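Local coordinates for protein cellulase (Clostridium cellulovorans, PDB 6UI3) that probably hydrolyses beta-glucan chains as a broad-specificity endoglucanase of family GH5_4, this chain being the TIM-barrel catalytic part of a longer dockerin-bearing protein, at residues D18-M23 with G298-W303; N44-K49 with M85-T90; F52-A57 with L324-P329; V130-A135 with V177-A182; A247-T252 with I284-F289. One frame throughout, in Å; residues are numbered along the deposited sequence.

Contact 1 of 5, residues D18-M23 with G298-W303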
# COMPACT_ATOMS: atom_id res chain seq x y z
N ASP A 18 -17.50 -5.44 -0.01
CA ASP A 18 -18.01 -4.58 1.06
C ASP A 18 -16.88 -4.01 1.91
O ASP A 18 -16.95 -2.86 2.36
CB ASP A 18 -18.98 -5.36 1.95
CG ASP A 18 -20.42 -5.34 1.45
OD1 ASP A 18 -20.76 -4.57 0.52
OD2 ASP A 18 -21.23 -6.09 2.05
N LEU A 19 -15.84 -4.80 2.17
CA LEU A 19 -14.71 -4.29 2.95
C LEU A 19 -14.05 -3.14 2.22
O LEU A 19 -13.82 -2.06 2.80
CB LEU A 19 -13.74 -5.44 3.24
CG LEU A 19 -12.67 -5.39 4.34
CD1 LEU A 19 -11.68 -4.24 4.13
CD2 LEU A 19 -13.33 -5.39 5.73
N VAL A 20 -13.74 -3.33 0.94
CA VAL A 20 -13.07 -2.29 0.17
C VAL A 20 -13.93 -1.03 0.10
O VAL A 20 -13.42 0.09 0.21
CB VAL A 20 -12.65 -2.81 -1.22
CG1 VAL A 20 -12.14 -1.68 -2.10
CG2 VAL A 20 -11.54 -3.88 -1.05
N LYS A 21 -15.25 -1.20 -0.04
CA LYS A 21 -16.15 -0.05 -0.08
C LYS A 21 -16.04 0.78 1.20
O LYS A 21 -16.23 2.00 1.16
CB LYS A 21 -17.58 -0.54 -0.29
CG LYS A 21 -18.64 0.55 -0.29
CD LYS A 21 -19.99 0.03 -0.81
CE LYS A 21 -20.61 -1.07 0.07
NZ LYS A 21 -21.19 -0.57 1.36
N ASP A 22 -15.74 0.15 2.33
CA ASP A 22 -15.68 0.83 3.62
C ASP A 22 -14.34 1.53 3.88
O ASP A 22 -14.25 2.27 4.87
CB ASP A 22 -15.95 -0.18 4.74
CG ASP A 22 -16.35 0.47 6.04
OD1 ASP A 22 -17.26 1.32 6.02
OD2 ASP A 22 -15.76 0.11 7.08
N MET A 23 -13.33 1.36 3.02
CA MET A 23 -11.98 1.85 3.33
C MET A 23 -11.82 3.36 3.19
O MET A 23 -11.05 3.98 3.93
CB MET A 23 -10.96 1.12 2.46
CG MET A 23 -10.74 -0.30 2.89
SD MET A 23 -9.67 -1.26 1.81
CE MET A 23 -8.09 -0.46 2.05
N GLY A 298 -14.92 2.38 -7.39
CA GLY A 298 -14.85 1.76 -6.08
C GLY A 298 -13.45 1.49 -5.57
O GLY A 298 -13.27 0.60 -4.73
N MET A 299 -12.46 2.27 -6.01
CA MET A 299 -11.08 2.02 -5.63
C MET A 299 -10.61 3.02 -4.59
O MET A 299 -10.48 4.22 -4.92
CB MET A 299 -10.19 2.09 -6.87
CG MET A 299 -10.67 1.15 -7.96
SD MET A 299 -9.70 1.21 -9.46
CE MET A 299 -10.62 0.18 -10.56
N PRO A 300 -10.34 2.61 -3.36
CA PRO A 300 -9.76 3.55 -2.39
C PRO A 300 -8.36 3.95 -2.81
O PRO A 300 -7.62 3.17 -3.42
CB PRO A 300 -9.74 2.77 -1.07
CG PRO A 300 -10.14 1.41 -1.38
CD PRO A 300 -10.56 1.27 -2.79
N CYS A 301 -8.01 5.20 -2.48
CA CYS A 301 -6.71 5.79 -2.81
C CYS A 301 -5.95 6.12 -1.54
O CYS A 301 -6.49 6.76 -0.64
CB CYS A 301 -6.89 7.07 -3.63
SG CYS A 301 -7.66 6.81 -5.24
N LEU A 302 -4.70 5.68 -1.48
CA LEU A 302 -3.85 5.90 -0.32
C LEU A 302 -2.65 6.75 -0.72
O LEU A 302 -1.78 6.29 -1.47
CB LEU A 302 -3.38 4.56 0.25
CG LEU A 302 -4.41 3.67 0.93
CD1 LEU A 302 -5.54 3.21 0.12
CD2 LEU A 302 -3.69 2.45 1.50
N TRP A 303 -2.59 7.99 -0.24
CA TRP A 303 -1.49 8.89 -0.55
C TRP A 303 -0.20 8.41 0.09
O TRP A 303 -0.17 8.00 1.25
CB TRP A 303 -1.83 10.31 -0.05
CG TRP A 303 -0.78 11.35 -0.37
CD1 TRP A 303 0.39 11.55 0.31
CD2 TRP A 303 -0.81 12.35 -1.39
NE1 TRP A 303 1.09 12.58 -0.26
CE2 TRP A 303 0.38 13.10 -1.29
CE3 TRP A 303 -1.72 12.68 -2.39
CZ2 TRP A 303 0.67 14.16 -2.14
CZ3 TRP A 303 -1.43 13.74 -3.23
CH2 TRP A 303 -0.25 14.47 -3.09

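Contact 2 of 5, residues N44-K49 with M85-T90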
# COMPACT_ATOMS: atom_id res chain seq x y z
N ASN A 44 12.98 9.99 9.49
CA ASN A 44 11.69 10.34 10.06
C ASN A 44 11.67 10.05 11.55
O ASN A 44 12.45 9.23 12.05
CB ASN A 44 10.57 9.63 9.31
CG ASN A 44 10.21 10.36 8.04
OD1 ASN A 44 10.38 11.58 7.95
ND2 ASN A 44 9.74 9.64 7.04
N PRO A 45 10.80 10.73 12.30
CA PRO A 45 10.73 10.52 13.74
C PRO A 45 10.03 9.21 14.08
O PRO A 45 9.36 8.59 13.25
CB PRO A 45 9.89 11.72 14.22
CG PRO A 45 8.99 12.00 13.07
CD PRO A 45 9.84 11.76 11.84
N VAL A 46 10.20 8.79 15.33
CA VAL A 46 9.43 7.67 15.84
C VAL A 46 7.95 8.00 15.76
O VAL A 46 7.51 9.09 16.14
CB VAL A 46 9.87 7.35 17.28
CG1 VAL A 46 9.00 6.24 17.87
CG2 VAL A 46 11.34 6.94 17.32
N THR A 47 7.17 7.08 15.23
CA THR A 47 5.74 7.29 15.04
C THR A 47 5.00 7.29 16.38
O THR A 47 5.35 6.55 17.30
CB THR A 47 5.19 6.17 14.16
OG1 THR A 47 5.99 6.06 12.97
CG2 THR A 47 3.77 6.44 13.73
N THR A 48 3.96 8.12 16.48
CA THR A 48 3.15 8.22 17.70
C THR A 48 1.66 8.09 17.38
O THR A 48 1.21 8.36 16.26
CB THR A 48 3.35 9.56 18.42
OG1 THR A 48 2.84 10.61 17.58
CG2 THR A 48 4.81 9.80 18.74
N LYS A 49 0.89 7.73 18.40
CA LYS A 49 -0.56 7.68 18.23
C LYS A 49 -1.12 9.04 17.84
O LYS A 49 -2.05 9.13 17.04
CB LYS A 49 -1.25 7.15 19.49
CG LYS A 49 -2.76 7.01 19.28
CD LYS A 49 -3.44 6.36 20.48
CE LYS A 49 -4.94 6.25 20.27
NZ LYS A 49 -5.62 7.56 20.35
N MET A 85 8.38 -7.30 15.89
CA MET A 85 6.97 -7.63 15.70
C MET A 85 6.10 -6.78 16.62
O MET A 85 5.04 -6.29 16.20
CB MET A 85 6.75 -9.12 15.95
CG MET A 85 5.34 -9.60 15.63
SD MET A 85 4.95 -9.69 13.87
CE MET A 85 5.83 -11.19 13.41
N ALA A 86 6.54 -6.59 17.87
CA ALA A 86 5.76 -5.81 18.83
C ALA A 86 5.67 -4.35 18.41
O ALA A 86 4.63 -3.72 18.62
CB ALA A 86 6.37 -5.94 20.23
N ARG A 87 6.73 -3.80 17.84
CA ARG A 87 6.66 -2.42 17.37
C ARG A 87 5.67 -2.28 16.23
O ARG A 87 4.87 -1.34 16.19
CB ARG A 87 8.05 -1.92 16.94
CG ARG A 87 8.06 -0.47 16.45
CD ARG A 87 7.57 0.51 17.51
NE ARG A 87 7.41 1.84 16.94
CZ ARG A 87 6.59 2.77 17.41
NH1 ARG A 87 5.85 2.56 18.49
NH2 ARG A 87 6.49 3.92 16.75
N VAL A 88 5.70 -3.20 15.27
CA VAL A 88 4.73 -3.18 14.18
C VAL A 88 3.32 -3.23 14.75
O VAL A 88 2.44 -2.47 14.34
CB VAL A 88 5.00 -4.32 13.18
CG1 VAL A 88 3.91 -4.37 12.14
CG2 VAL A 88 6.37 -4.15 12.51
N GLU A 89 3.09 -4.12 15.72
CA GLU A 89 1.78 -4.23 16.35
C GLU A 89 1.37 -2.93 17.05
O GLU A 89 0.21 -2.53 16.98
CB GLU A 89 1.82 -5.40 17.34
CG GLU A 89 0.54 -5.60 18.11
CD GLU A 89 0.56 -6.83 19.00
OE1 GLU A 89 1.65 -7.25 19.42
OE2 GLU A 89 -0.53 -7.38 19.28
N THR A 90 2.31 -2.27 17.73
CA THR A 90 2.00 -0.99 18.38
C THR A 90 1.53 0.03 17.36
O THR A 90 0.55 0.76 17.60
CB THR A 90 3.23 -0.50 19.14
OG1 THR A 90 3.57 -1.46 20.16
CG2 THR A 90 2.99 0.86 19.78

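Contact 3 of 5, residues F52-A57 with L324-P329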
# COMPACT_ATOMS: atom_id res chain seq x y z
N PHE A 52 -1.61 9.59 14.22
CA PHE A 52 -2.79 8.93 13.68
C PHE A 52 -4.06 9.64 14.12
O PHE A 52 -5.00 9.75 13.33
CB PHE A 52 -2.80 7.46 14.13
CG PHE A 52 -1.85 6.58 13.37
CD1 PHE A 52 -0.47 6.72 13.49
CD2 PHE A 52 -2.34 5.58 12.54
CE1 PHE A 52 0.39 5.89 12.77
CE2 PHE A 52 -1.48 4.75 11.83
CZ PHE A 52 -0.12 4.91 11.95
N ASP A 53 -4.11 10.12 15.36
CA ASP A 53 -5.24 10.93 15.81
C ASP A 53 -5.45 12.11 14.87
O ASP A 53 -6.59 12.47 14.54
CB ASP A 53 -4.97 11.51 17.21
CG ASP A 53 -4.85 10.47 18.31
OD1 ASP A 53 -5.17 9.28 18.12
OD2 ASP A 53 -4.41 10.88 19.41
N THR A 54 -4.35 12.75 14.47
CA THR A 54 -4.42 13.92 13.59
C THR A 54 -4.95 13.53 12.21
O THR A 54 -5.78 14.24 11.63
CB THR A 54 -3.04 14.56 13.51
OG1 THR A 54 -2.63 15.02 14.81
CG2 THR A 54 -3.02 15.73 12.56
N LEU A 55 -4.49 12.40 11.68
CA LEU A 55 -4.99 11.91 10.40
C LEU A 55 -6.48 11.60 10.47
O LEU A 55 -7.24 11.95 9.56
CB LEU A 55 -4.21 10.68 9.97
CG LEU A 55 -2.75 10.88 9.62
CD1 LEU A 55 -2.06 9.56 9.50
CD2 LEU A 55 -2.58 11.69 8.34
N LYS A 56 -6.91 10.92 11.54
CA LYS A 56 -8.32 10.60 11.69
C LYS A 56 -9.16 11.88 11.73
O LYS A 56 -10.20 11.97 11.07
CB LYS A 56 -8.55 9.77 12.95
CG LYS A 56 -10.01 9.36 13.19
CD LYS A 56 -10.48 8.35 12.15
CE LYS A 56 -11.94 7.97 12.33
NZ LYS A 56 -12.25 7.66 13.75
N ALA A 57 -8.73 12.88 12.49
CA ALA A 57 -9.51 14.11 12.60
C ALA A 57 -9.59 14.84 11.26
O ALA A 57 -10.55 15.57 11.00
CB ALA A 57 -8.91 15.02 13.68
N LEU A 324 2.64 18.07 13.68
CA LEU A 324 1.30 17.53 13.46
C LEU A 324 0.39 18.52 12.73
O LEU A 324 -0.78 18.69 13.09
CB LEU A 324 0.64 17.04 14.74
CG LEU A 324 1.44 16.11 15.63
CD1 LEU A 324 0.63 15.67 16.84
CD2 LEU A 324 1.81 14.94 14.83
N THR A 325 0.91 19.13 11.69
CA THR A 325 0.19 20.11 10.91
C THR A 325 0.10 19.66 9.46
O THR A 325 0.82 18.78 9.01
CB THR A 325 0.90 21.47 10.97
OG1 THR A 325 2.22 21.36 10.43
CG2 THR A 325 0.97 21.98 12.42
N PHE A 326 -0.79 20.31 8.72
CA PHE A 326 -0.97 20.09 7.29
C PHE A 326 -0.63 21.37 6.55
O PHE A 326 -1.46 22.28 6.49
CB PHE A 326 -2.41 19.66 6.97
CG PHE A 326 -2.79 18.33 7.53
CD1 PHE A 326 -3.46 18.24 8.73
CD2 PHE A 326 -2.48 17.17 6.85
CE1 PHE A 326 -3.81 17.01 9.24
CE2 PHE A 326 -2.84 15.93 7.37
CZ PHE A 326 -3.49 15.85 8.55
N PRO A 327 0.56 21.51 5.98
CA PRO A 327 0.89 22.77 5.28
C PRO A 327 0.14 22.94 3.97
O PRO A 327 0.06 24.05 3.45
CB PRO A 327 2.40 22.69 5.07
CG PRO A 327 2.71 21.25 5.12
CD PRO A 327 1.74 20.63 6.11
N TYR A 328 -0.38 21.85 3.41
CA TYR A 328 -1.13 21.84 2.15
C TYR A 328 -2.51 21.26 2.43
O TYR A 328 -2.87 20.18 1.93
CB TYR A 328 -0.41 21.05 1.05
CG TYR A 328 1.07 21.35 1.02
CD1 TYR A 328 1.51 22.65 0.85
CD2 TYR A 328 2.02 20.35 1.23
CE1 TYR A 328 2.86 22.96 0.88
CE2 TYR A 328 3.36 20.65 1.26
CZ TYR A 328 3.78 21.95 1.08
OH TYR A 328 5.12 22.28 1.13
N PRO A 329 -3.32 21.94 3.25
CA PRO A 329 -4.65 21.38 3.57
C PRO A 329 -5.51 21.23 2.33
O PRO A 329 -6.42 20.38 2.32
CB PRO A 329 -5.22 22.39 4.57
CG PRO A 329 -4.57 23.71 4.19
CD PRO A 329 -3.15 23.30 3.80
O HOH W 1 -2.85 18.06 15.16

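Contact 4 of 5, residues V130-A135 with V177-A182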
# COMPACT_ATOMS: atom_id res chain seq x y z
N VAL A 130 7.82 -15.99 6.71
CA VAL A 130 7.54 -14.66 7.25
C VAL A 130 6.04 -14.45 7.43
O VAL A 130 5.59 -14.03 8.50
CB VAL A 130 8.20 -13.58 6.37
CG1 VAL A 130 7.70 -12.19 6.74
CG2 VAL A 130 9.72 -13.66 6.47
N TRP A 131 5.25 -14.75 6.39
CA TRP A 131 3.81 -14.56 6.50
C TRP A 131 3.18 -15.48 7.54
O TRP A 131 2.21 -15.08 8.19
CB TRP A 131 3.09 -14.68 5.15
CG TRP A 131 3.05 -13.34 4.48
CD1 TRP A 131 3.68 -12.95 3.33
CD2 TRP A 131 2.36 -12.19 4.98
NE1 TRP A 131 3.41 -11.62 3.07
CE2 TRP A 131 2.62 -11.13 4.08
CE3 TRP A 131 1.56 -11.95 6.10
CZ2 TRP A 131 2.11 -9.84 4.29
CZ3 TRP A 131 1.06 -10.67 6.31
CH2 TRP A 131 1.33 -9.63 5.41
N THR A 132 3.71 -16.69 7.73
CA THR A 132 3.18 -17.55 8.79
C THR A 132 3.34 -16.87 10.14
O THR A 132 2.43 -16.88 10.97
CB THR A 132 3.87 -18.91 8.77
OG1 THR A 132 3.57 -19.58 7.54
CG2 THR A 132 3.37 -19.80 9.89
N GLN A 133 4.50 -16.24 10.37
CA GLN A 133 4.73 -15.53 11.63
C GLN A 133 3.83 -14.30 11.78
O GLN A 133 3.27 -14.07 12.85
CB GLN A 133 6.19 -15.10 11.73
CG GLN A 133 7.15 -16.25 11.92
CD GLN A 133 8.58 -15.77 11.84
OE1 GLN A 133 9.12 -15.29 12.83
NE2 GLN A 133 9.18 -15.86 10.67
N ILE A 134 3.75 -13.46 10.75
CA ILE A 134 2.90 -12.27 10.84
C ILE A 134 1.46 -12.68 11.07
O ILE A 134 0.77 -12.17 11.97
CB ILE A 134 3.03 -11.38 9.59
CG1 ILE A 134 4.48 -10.93 9.36
CG2 ILE A 134 2.10 -10.16 9.70
CD1 ILE A 134 4.72 -10.31 8.01
N ALA A 135 0.97 -13.60 10.24
CA ALA A 135 -0.41 -14.05 10.35
C ALA A 135 -0.68 -14.65 11.73
O ALA A 135 -1.69 -14.34 12.37
CB ALA A 135 -0.71 -15.04 9.23
N VAL A 177 -1.42 -16.65 -0.12
CA VAL A 177 -2.81 -16.50 0.31
C VAL A 177 -3.29 -17.72 1.10
O VAL A 177 -3.76 -17.52 2.24
CB VAL A 177 -3.70 -16.10 -0.88
CG1 VAL A 177 -5.20 -16.23 -0.54
CG2 VAL A 177 -3.35 -14.68 -1.34
N PRO A 178 -3.16 -18.95 0.62
CA PRO A 178 -3.62 -20.08 1.44
C PRO A 178 -2.79 -20.29 2.70
O PRO A 178 -3.32 -20.80 3.69
CB PRO A 178 -3.58 -21.29 0.49
CG PRO A 178 -2.96 -20.82 -0.75
CD PRO A 178 -2.93 -19.34 -0.79
N VAL A 179 -1.50 -19.93 2.68
CA VAL A 179 -0.70 -20.00 3.91
C VAL A 179 -1.33 -19.13 4.99
O VAL A 179 -1.49 -19.56 6.14
CB VAL A 179 0.75 -19.58 3.62
CG1 VAL A 179 1.46 -19.18 4.91
CG2 VAL A 179 1.49 -20.70 2.92
N ILE A 180 -1.72 -17.91 4.64
CA ILE A 180 -2.39 -17.03 5.60
C ILE A 180 -3.72 -17.63 6.06
O ILE A 180 -4.01 -17.68 7.26
CB ILE A 180 -2.58 -15.62 5.00
CG1 ILE A 180 -1.22 -14.93 4.81
CG2 ILE A 180 -3.51 -14.76 5.87
CD1 ILE A 180 -1.23 -13.75 3.88
N ARG A 181 -4.53 -18.13 5.12
CA ARG A 181 -5.85 -18.66 5.48
C ARG A 181 -5.72 -19.80 6.48
O ARG A 181 -6.52 -19.92 7.41
CB ARG A 181 -6.60 -19.17 4.24
CG ARG A 181 -6.92 -18.16 3.15
CD ARG A 181 -7.87 -17.14 3.64
NE ARG A 181 -8.17 -16.15 2.61
CZ ARG A 181 -8.44 -14.88 2.88
NH1 ARG A 181 -8.42 -14.44 4.12
NH2 ARG A 181 -8.70 -14.04 1.88
N ALA A 182 -4.73 -20.68 6.29
CA ALA A 182 -4.63 -21.89 7.09
C ALA A 182 -4.23 -21.60 8.53
O ALA A 182 -4.43 -22.45 9.39
CB ALA A 182 -3.65 -22.86 6.44

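Contact 5 of 5, residues A247-T252 with I284-F289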
# COMPACT_ATOMS: atom_id res chain seq x y z
N ALA A 247 -6.62 12.26 -19.32
CA ALA A 247 -7.01 11.16 -20.20
C ALA A 247 -6.25 9.88 -19.85
O ALA A 247 -6.82 8.79 -19.89
CB ALA A 247 -6.75 11.56 -21.65
N PHE A 248 -4.96 10.00 -19.52
CA PHE A 248 -4.18 8.81 -19.19
C PHE A 248 -4.71 8.15 -17.92
O PHE A 248 -4.82 6.91 -17.83
CB PHE A 248 -2.70 9.16 -19.06
CG PHE A 248 -1.83 7.96 -18.88
CD1 PHE A 248 -1.52 7.15 -19.96
CD2 PHE A 248 -1.34 7.61 -17.63
CE1 PHE A 248 -0.74 6.00 -19.78
CE2 PHE A 248 -0.57 6.48 -17.45
CZ PHE A 248 -0.26 5.68 -18.52
N ILE A 249 -5.02 8.96 -16.91
CA ILE A 249 -5.60 8.43 -15.68
C ILE A 249 -6.93 7.75 -15.96
O ILE A 249 -7.18 6.63 -15.50
CB ILE A 249 -5.75 9.56 -14.64
CG1 ILE A 249 -4.38 10.04 -14.16
CG2 ILE A 249 -6.59 9.10 -13.46
CD1 ILE A 249 -4.42 11.41 -13.46
N ASP A 250 -7.80 8.42 -16.71
CA ASP A 250 -9.13 7.86 -16.96
C ASP A 250 -9.04 6.53 -17.71
O ASP A 250 -9.74 5.57 -17.37
CB ASP A 250 -9.97 8.87 -17.75
CG ASP A 250 -11.39 8.42 -17.87
OD1 ASP A 250 -12.13 8.58 -16.89
OD2 ASP A 250 -11.78 7.87 -18.92
N LYS A 251 -8.17 6.46 -18.73
CA LYS A 251 -8.01 5.22 -19.49
C LYS A 251 -7.53 4.10 -18.59
O LYS A 251 -8.03 2.96 -18.66
CB LYS A 251 -7.03 5.46 -20.64
CG LYS A 251 -6.73 4.23 -21.52
CD LYS A 251 -5.84 4.59 -22.71
CE LYS A 251 -4.40 4.80 -22.29
NZ LYS A 251 -3.60 5.40 -23.40
N THR A 252 -6.55 4.39 -17.73
CA THR A 252 -6.00 3.38 -16.85
C THR A 252 -7.08 2.84 -15.92
O THR A 252 -7.20 1.63 -15.72
CB THR A 252 -4.83 3.95 -16.04
OG1 THR A 252 -3.78 4.36 -16.91
CG2 THR A 252 -4.26 2.94 -15.06
N ILE A 284 -3.75 20.22 -6.65
CA ILE A 284 -5.15 20.16 -6.21
C ILE A 284 -6.01 19.55 -7.30
O ILE A 284 -6.79 18.61 -7.07
CB ILE A 284 -5.66 21.56 -5.83
CG1 ILE A 284 -4.94 22.08 -4.58
CG2 ILE A 284 -7.17 21.55 -5.60
CD1 ILE A 284 -5.15 23.57 -4.32
N ASN A 285 -5.87 20.07 -8.52
CA ASN A 285 -6.68 19.59 -9.64
C ASN A 285 -6.39 18.13 -9.93
O ASN A 285 -7.31 17.33 -10.16
CB ASN A 285 -6.41 20.42 -10.89
CG ASN A 285 -6.80 21.87 -10.75
OD1 ASN A 285 -7.58 22.24 -9.87
ND2 ASN A 285 -6.27 22.69 -11.65
N PHE A 286 -5.12 17.75 -9.92
CA PHE A 286 -4.74 16.36 -10.09
C PHE A 286 -5.40 15.46 -9.06
O PHE A 286 -5.96 14.41 -9.39
CB PHE A 286 -3.21 16.25 -9.99
CG PHE A 286 -2.68 14.82 -9.96
CD1 PHE A 286 -2.62 14.09 -8.79
CD2 PHE A 286 -2.18 14.23 -11.11
CE1 PHE A 286 -2.10 12.78 -8.79
CE2 PHE A 286 -1.66 12.93 -11.09
CZ PHE A 286 -1.63 12.23 -9.95
N THR A 287 -5.30 15.85 -7.79
CA THR A 287 -5.75 14.99 -6.70
C THR A 287 -7.26 14.84 -6.72
O THR A 287 -7.78 13.73 -6.56
CB THR A 287 -5.24 15.55 -5.37
OG1 THR A 287 -3.81 15.57 -5.37
CG2 THR A 287 -5.71 14.72 -4.20
N LYS A 288 -7.97 15.93 -6.96
CA LYS A 288 -9.43 15.87 -7.09
C LYS A 288 -9.82 14.94 -8.24
O LYS A 288 -10.66 14.05 -8.08
CB LYS A 288 -9.96 17.28 -7.32
CG LYS A 288 -11.43 17.36 -7.70
CD LYS A 288 -12.33 16.96 -6.56
CE LYS A 288 -13.79 16.89 -6.99
NZ LYS A 288 -14.33 18.18 -7.51
N PHE A 289 -9.21 15.15 -9.41
CA PHE A 289 -9.54 14.33 -10.57
C PHE A 289 -9.23 12.86 -10.31
O PHE A 289 -10.03 11.97 -10.63
CB PHE A 289 -8.76 14.80 -11.80
CG PHE A 289 -9.11 14.05 -13.04
CD1 PHE A 289 -10.15 14.47 -13.84
CD2 PHE A 289 -8.45 12.89 -13.37
CE1 PHE A 289 -10.51 13.76 -14.97
CE2 PHE A 289 -8.79 12.19 -14.51
CZ PHE A 289 -9.82 12.61 -15.29

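Contact 1 of 5, residues D18-M23 with G298-W303
Met23 and Val20 both pack against the ring of Pro300. The CB of Met23 lies 3.9 Å from CG of Pro300 and a little farther from CB of the same ring. A chi1 of -74° places CG opposite the carbonyl carbon. The chain then runs past the proline and turns at chi3. SD of Met23 remains 4.2 Å from CG of Pro300. The terminal CE heads on toward Leu302, but Leu302 CD1 is still 4.9 Å from Met23 CE, a loose approach. The touching residues lie just ahead of barrel strands 25-29 and 301-305, at the N-terminal end of the TIM barrel. These strands are the first and last, and backbone bonds between Gly26 and both Cys301 and Trp303 close the barrel here. Helix 16-21 lies at this end of the barrel, where Val20 also touches Leu191 and Pro266. Val20 meets Pro300 at nearly a right angle. Its CG1 is only 3.4 Å from CD of Pro300, closer than usual for two carbons. The same methyl lies 3.7 Å from O of Gly298, whose positive phi ends helix 280-296 in a Schellman motif. Ile268 of strand 267-272 touches both Val20 and Met23.

Contact 2 of 5, residues N44-K49 with M85-T90
Thr47 lies on an extended piece of backbone, and Arg87 reaches it from a regular helix. The 44-49 segment has no regular structure up to Thr48, the N-cap of helix 49-58. The 85-90 segment is helical throughout, and its backbone stays away from 44-49. The contact is therefore made by one long side chain. Arg87 NH2 gives a hydrogen bond of 2.9 Å to O of Thr47, with an N-H...O angle of 152°. The oxygen sits at the guanidinium edge, close to its plane, while the donor is tilted 28° from the carbonyl plane. In the TIM barrel the bond joins the loop after strand 25-29 to helix 82-96, an outer helix of the shell. Glu39, which lies outside both segments, links the two residues again: its OE1 pairs with Arg87 NE in a salt bridge, and its OE2 is hydrogen-bonded to Thr47 OG1. Tyr94 OH bonds Arg87 NH1, and together these partners would restrict rotation of the guanidinium group. The arm of Arg87 leaves its helix with CG anti to the backbone N and bends at chi2 (60°). Val46 CG1 approaches Arg87 NH2 obliquely at 3.6 Å, and CB of Thr47 is at 3.7 Å from the same nitrogen.

Contact 3 of 5, residues F52-A57 with L324-P329
Thr54 and Phe326 run alongside each other in opposite senses, the threonine reaching out from its helix and the ring reaching in toward it. CG2 of Thr54 comes to 3.6 Å from CE1 of Phe326, at an oblique angle to the ring. With chi1 at -62° (to OG1), the methyl CG2 falls anti to the backbone N, and OG1 sits beside that N, anti to the carbonyl carbon. Leu55 meets the same ring at its edge. Its CD2 lies near the ring plane, 4.3 Å from CZ of Phe326. Leu324 crosses Thr54 at a slant on the hydroxyl side. Its CB is 3.8 Å from Thr54 OG1. O of Leu324 faces the methyl branch instead, 3.7 Å from Thr54 CG2. A water completes this side. It donates to Thr54 OG1 at 3.1 Å and to O of Leu324 at 3.0 Å, bridging side chain and loop backbone. The hydroxyl is also hydrogen-bonded to O of Lys50, one turn back in the helix. Thr54 thus shows one apolar and one polar branch to the same loop. Ala58, at the end of the helix, also touches Phe326. Leu324 has a positive phi and forms a G1 beta bulge with Thr325 opposite Asn320. The contact lays the loop between the last barrel strand and helix 329-339 against helix 49-58, the outer helix that follows the first strand of this TIM barrel.

Contact 4 of 5, residues V130-A135 with V177-A182
Trp131 and Ile180 join two successive outer helices of the TIM barrel, 120-137 and 163-182, which flank strand 145-148 in the chain. The short segments run in roughly the same direction, at 33°, with axes 9.1 Å apart. Ile180 reaches across with its long branch. CG1 is anti to the carbonyl carbon (chi1 -67°), and its CD1 ends 4.0 Å from CE3 of Trp131. This methyl lies off the plane of the indole, displaced toward the rim. Ile134 CD1 lies on the opposite side of the same indole, 4.0 Å above the plane. The other branch, CG2 of Ile180, faces CB of Ala135 at 4.4 Å. There the two backbones are nearest, with 5.9 Å between CA of Ala135 and CA of Ile180. Nearer the outer surface, Thr132 and Val179 cross at about a right angle, and OG1 of Thr132 is 3.4 Å from CG1 of Val179. That hydroxyl has its hydrogen bond within its own helix, to O of Thr128. Trp131 NE1 is likewise satisfied, by O of Thr149. Phe147 of strand 145-148 touches Trp131, Ala135 and Ile180 and covers the inner side. No hydrogen bond crosses between the segments. Between these two segments the contact is therefore mainly apolar packing, while the polar atoms of Trp131 and Thr132 find partners outside the interface.

Contact 5 of 5, residues A247-T252 with I284-F289
Ile249 takes part in both apolar pairs, with Phe286 and with Phe289, two phenylalanines one turn apart. Its CD1 is 3.9 Å from CE2 of Phe286, and the two side chains cross at about a right angle. Its other branch, CG2, stands 3.9 Å from CE2 of Phe289, near the plane of that ring and at its edge. A chi1 of -177° swings the Phe289 ring out toward helix 243-261. Phe286 also packs edge-to-face with Phe241. Asp250 only borders the contact: its N is 4.5 Å from Phe289 CE2, at the ring edge, while the carboxylate of Asp250 forms a salt bridge with Arg254 of its own helix. Helices 243-261 and 280-296 are adjacent in the outer layer of the TIM barrel. Their short segments lie at only 17°, with axes 11.6 Å apart. No hydrogen bond spans this wide spacing; large apolar side chains bridge it.

From the N terminus, helix 16-21 opens contact 1, which closes just before the last barrel strand and so ties the two ends of the barrel together at its base. Contact 2 lies within that span and joins the loop after strand 25-29 to helix 82-96. Its span crosses that of contact 3, which begins on helix 49-58 and ends in the loop before helix 329-339. Contacts 1 and 3 cross as well. Contacts 4 and 5 are short helix-to-helix closures, in series, and both fall within the spans of contacts 1 and 3. Thr47 touches Phe52, Met85 touches Gln133 and Ile134, and Thr287 touches Trp303, joining contacts 2 to 3, 2 to 4 and 5 to 1.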